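Local coordinates for nitronate monooxygenase family protein (Pseudomonas aeruginosa, PDB 4QIT) that uses molecular oxygen and a bound flavin mononucleotide to oxidise alkyl nitronates, with the toxin propionate 3-nitronate as its best and presumed physiological substrate, at residues A[147-150]-A[151-154]; A[192-195]-A[196-199]. The protein carries 1 engineered substitution. All coordinates share one frame; numbering follows the deposited sequence.

Interaction 1 of 2, residues A[147-150]-A[151-154]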
loop_
_atom_site.group_PDB
_atom_site.type_symbol
_atom_site.label_atom_id
_atom_site.label_comp_id
_atom_site.label_asym_id
_atom_site.label_seq_id
_atom_site.Cartn_x
_atom_site.Cartn_y
_atom_site.Cartn_z
ATOM N N GLN A 147 -6.736 -16.177 27.611
ATOM C CA GLN A 147 -7.883 -16.561 26.789
ATOM C C GLN A 147 -7.464 -17.302 25.521
ATOM O O GLN A 147 -8.098 -18.287 25.144
ATOM C CB GLN A 147 -8.739 -15.343 26.455
ATOM C CG GLN A 147 -9.354 -14.696 27.686
ATOM C CD GLN A 147 -10.226 -13.516 27.337
ATOM O OE1 GLN A 147 -10.894 -13.506 26.301
ATOM N NE2 GLN A 147 -10.222 -12.505 28.196
ATOM N N VAL A 148 -6.395 -16.832 24.880
ATOM C CA VAL A 148 -5.802 -17.532 23.743
ATOM C C VAL A 148 -5.414 -18.946 24.162
ATOM O O VAL A 148 -5.682 -19.906 23.447
ATOM C CB VAL A 148 -4.543 -16.802 23.224
ATOM C CG1 VAL A 148 -3.853 -17.612 22.134
ATOM C CG2 VAL A 148 -4.900 -15.404 22.711
ATOM N N ARG A 149 -4.800 -19.061 25.341
ATOM C CA ARG A 149 -4.412 -20.358 25.898
ATOM C C ARG A 149 -5.600 -21.289 26.135
ATOM O O ARG A 149 -5.523 -22.489 25.866
ATOM C CB ARG A 149 -3.666 -20.160 27.219
ATOM C CG ARG A 149 -2.262 -19.601 27.058
ATOM C CD ARG A 149 -1.375 -20.519 26.236
ATOM N NE ARG A 149 -0.073 -19.914 25.969
ATOM C CZ ARG A 149 0.797 -20.381 25.081
ATOM N NH1 ARG A 149 0.501 -21.464 24.377
ATOM N NH2 ARG A 149 1.957 -19.768 24.893
ATOM N N ALA A 150 -6.688 -20.732 26.651
ATOM C CA ALA A 150 -7.888 -21.517 26.915
ATOM C C ALA A 150 -8.436 -22.151 25.634
ATOM O O ALA A 150 -8.850 -23.312 25.635
ATOM C CB ALA A 150 -8.940 -20.660 27.583
ATOM N N LEU A 151 -8.441 -21.382 24.545
ATOM C CA LEU A 151 -8.871 -21.902 23.249
ATOM C C LEU A 151 -7.933 -23.003 22.765
ATOM O O LEU A 151 -8.373 -24.045 22.272
ATOM C CB LEU A 151 -8.925 -20.769 22.215
ATOM C CG LEU A 151 -9.986 -19.695 22.454
ATOM C CD1 LEU A 151 -9.661 -18.417 21.685
ATOM C CD2 LEU A 151 -11.357 -20.207 22.055
ATOM N N GLN A 152 -6.636 -22.773 22.916
ATOM C CA GLN A 152 -5.636 -23.730 22.471
ATOM C C GLN A 152 -5.708 -25.026 23.281
ATOM O O GLN A 152 -5.417 -26.105 22.766
ATOM C CB GLN A 152 -4.242 -23.099 22.533
ATOM C CG GLN A 152 -4.036 -22.011 21.460
ATOM C CD GLN A 152 -2.832 -21.120 21.715
ATOM O OE1 GLN A 152 -2.471 -20.848 22.865
ATOM N NE2 GLN A 152 -2.213 -20.638 20.639
ATOM N N ALA A 153 -6.129 -24.907 24.536
ATOM C CA ALA A 153 -6.223 -26.058 25.435
ATOM C C ALA A 153 -7.217 -27.109 24.938
ATOM O O ALA A 153 -7.083 -28.295 25.252
ATOM C CB ALA A 153 -6.589 -25.595 26.844
ATOM N N VAL A 154 -8.217 -26.679 24.170
ATOM C CA VAL A 154 -9.186 -27.613 23.604
ATOM C C VAL A 154 -8.918 -27.865 22.115
ATOM O O VAL A 154 -9.788 -28.357 21.391
ATOM C CB VAL A 154 -10.648 -27.161 23.837
ATOM C CG1 VAL A 154 -10.970 -27.138 25.326
ATOM C CG2 VAL A 154 -10.897 -25.799 23.223
#

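Interaction 2 of 2, residues A[192-195]-A[196-199]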
loop_
_atom_site.group_PDB
_atom_site.type_symbol
_atom_site.label_atom_id
_atom_site.label_comp_id
_atom_site.label_asym_id
_atom_site.label_seq_id
_atom_site.Cartn_x
_atom_site.Cartn_y
_atom_site.Cartn_z
ATOM N N VAL A 192 -5.909 -2.254 12.126
ATOM C CA VAL A 192 -5.115 -1.392 13.005
ATOM C C VAL A 192 -5.613 -1.456 14.450
ATOM O O VAL A 192 -6.812 -1.301 14.705
ATOM C CB VAL A 192 -5.161 0.069 12.527
ATOM C CG1 VAL A 192 -4.345 0.961 13.479
ATOM C CG2 VAL A 192 -4.643 0.191 11.108
ATOM N N PHE A 193 -4.701 -1.700 15.393
ATOM C CA PHE A 193 -5.095 -1.882 16.796
ATOM C C PHE A 193 -5.584 -0.578 17.425
ATOM O O PHE A 193 -6.628 -0.555 18.086
ATOM C CB PHE A 193 -3.927 -2.421 17.641
ATOM C CG PHE A 193 -3.642 -3.896 17.465
ATOM C CD1 PHE A 193 -4.055 -4.595 16.337
ATOM C CD2 PHE A 193 -2.926 -4.581 18.444
ATOM C CE1 PHE A 193 -3.773 -5.954 16.196
ATOM C CE2 PHE A 193 -2.643 -5.935 18.312
ATOM C CZ PHE A 193 -3.068 -6.623 17.179
ATOM N N GLU A 194 -4.809 0.485 17.227
ATOM C CA GLU A 194 -5.064 1.773 17.862
ATOM C C GLU A 194 -4.998 2.866 16.815
ATOM O O GLU A 194 -3.966 3.515 16.649
ATOM C CB GLU A 194 -4.017 2.037 18.955
ATOM C CG GLU A 194 -4.044 1.020 20.091
ATOM C CD GLU A 194 -3.000 1.288 21.155
ATOM O OE1 GLU A 194 -1.792 1.198 20.850
ATOM O OE2 GLU A 194 -3.391 1.592 22.299
ATOM N N PRO A 195 -6.093 3.053 16.072
ATOM C CA PRO A 195 -6.039 3.990 14.945
ATOM C C PRO A 195 -5.808 5.439 15.372
ATOM O O PRO A 195 -5.390 6.242 14.549
ATOM C CB PRO A 195 -7.395 3.811 14.243
ATOM C CG PRO A 195 -8.250 3.002 15.177
ATOM C CD PRO A 195 -7.348 2.282 16.133
ATOM N N GLU A 196 -6.047 5.763 16.641
ATOM C CA GLU A 196 -5.763 7.113 17.131
ATOM C C GLU A 196 -4.269 7.439 17.088
ATOM O O GLU A 196 -3.882 8.610 17.124
ATOM C CB GLU A 196 -6.319 7.312 18.547
ATOM C CG GLU A 196 -5.646 6.473 19.618
ATOM C CD GLU A 196 -6.309 5.123 19.821
ATOM O OE1 GLU A 196 -7.026 4.651 18.911
ATOM O OE2 GLU A 196 -6.119 4.531 20.905
ATOM N N ARG A 197 -3.434 6.409 17.014
ATOM C CA ARG A 197 -1.986 6.611 16.879
ATOM C C ARG A 197 -1.550 6.771 15.432
ATOM O O ARG A 197 -0.365 6.977 15.151
ATOM C CB ARG A 197 -1.215 5.464 17.530
ATOM C CG ARG A 197 -1.521 5.322 19.001
ATOM C CD ARG A 197 -0.590 4.354 19.693
ATOM N NE ARG A 197 -0.719 4.482 21.142
ATOM C CZ ARG A 197 -0.105 3.704 22.028
ATOM N NH1 ARG A 197 0.689 2.724 21.620
ATOM N NH2 ARG A 197 -0.292 3.908 23.325
ATOM N N GLY A 198 -2.508 6.678 14.516
ATOM C CA GLY A 198 -2.217 6.763 13.098
ATOM C C GLY A 198 -2.250 5.395 12.439
ATOM O O GLY A 198 -2.584 4.393 13.075
ATOM N N ASP A 199 -1.908 5.364 11.154
ATOM C CA ASP A 199 -1.912 4.128 10.378
ATOM C C ASP A 199 -0.671 4.130 9.496
ATOM O O ASP A 199 -0.567 4.948 8.584
ATOM C CB ASP A 199 -3.168 4.068 9.504
ATOM C CG ASP A 199 -3.371 2.720 8.833
ATOM O OD1 ASP A 199 -2.446 1.868 8.813
ATOM O OD2 ASP A 199 -4.486 2.510 8.295
HETATM O O HOH W 1 -1.440 2.664 14.814
#

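Interaction 1 of 2, residues A[147-150]-A[151-154]
A153 N gives its hydrogen to R149 O at 2.8 Å, the shortest of three i to i+4 backbone bonds in this last stretch of helix 145-153. L151 N to Q147 O and Q152 N to V148 O, at 3.2 and 3.1 Å, are longer but straighter than the A153 bond, whose N-H...O angle is 137°. A153 N also makes a weak bond to A150 O, and V154 N turns back to L151 O, three residues earlier, as the helix gives way to the loop before strand 157-162. Among the side chains, Q152 does most of the touching. It runs alongside V148 in the same direction, and its OE1 lies 3.6 Å from V148 CG1. That methyl stands anti to the backbone N (chi1 174°), which sets it beside the amide. R149 bends back at chi2, bringing NH1 to 3.4 Å from the same OE1, with guanidinium and amide planes 45° apart. At the other end of the amide, NE2 is hydrogen-bonded to G175 O and D177 OD2, which limits its rotation. L151 CG packs 3.6 Å from Q147 O, while its side chain reaches L125 and L128 of helix 124-131 and V158 of strand 157-162. This is the helix of one beta-alpha-beta unit of the TIM barrel. V148 and L151 lay apolar surface on V158, L151 also on helix 124-131, and Q152, itself against V158, adds polar bonds to the loop before strand 178-182.

Interaction 2 of 2, residues A[192-195]-A[196-199]
Two successive i to i+3 backbone bonds, R197 N to E194 O at 3.0 Å and G198 N to P195 O at 2.9 Å, wind residues 194-198 into a short 3-10 turn in the loop between strand 188-189 and helix 204-212 of this TIM-barrel enzyme. Both donors lie above the acceptor carbonyl planes, G198 N by 63°. G198 leaves the turn at a positive phi of 103°, where a side chain would press on the carbonyl oxygen of R197. The E194 and R197 side chains run side by side in the same direction, and the carboxylate carbon E194 CD sits 3.8 Å above the centre of the guanidinium plane. The salt bridge from E194 OE1 to R197 NH1, 3.0 Å, therefore comes in over the face and rests on charge, since no N-H points at the oxygen. E196 folds back on the chain: CG lies between its backbone N and carbonyl carbon (chi1 67°), and a bend at chi2 brings OE1 and OE2 back over E194 and P195. The two glutamates come within 4.2 Å at their OE2 atoms, a like-charge approach that probably costs something, the charge of E194 being partly offset by R197. At the inner end, V192 CG2 rests 3.6 Å from D199 OD1, while D199 OD2 forms a salt bridge with R190 and OD1 accepts from A201 N. One water closes the loop, donating to E194 O and, at 2.7 Å, to G198 O.

Interactions 1 and 2 are both local, yet they belong to different parts of the same barrel chain, their centres about 27 Å apart and their nearest atoms about 11 Å. Interaction 1 is partly buried on a barrel helix, where repeated i to i+4 bonds continue a regular element and apolar side chains face the strand and helix beside it. Interaction 2 is a surface turn in a loop, made from i to i+3 bonds, a bridging water and charged side chains. Its one buried residue, V192, meets helix 165-173, which follows strand 157-162, the strand that interaction 1 packs against. Neither contact is touched by the second subunit.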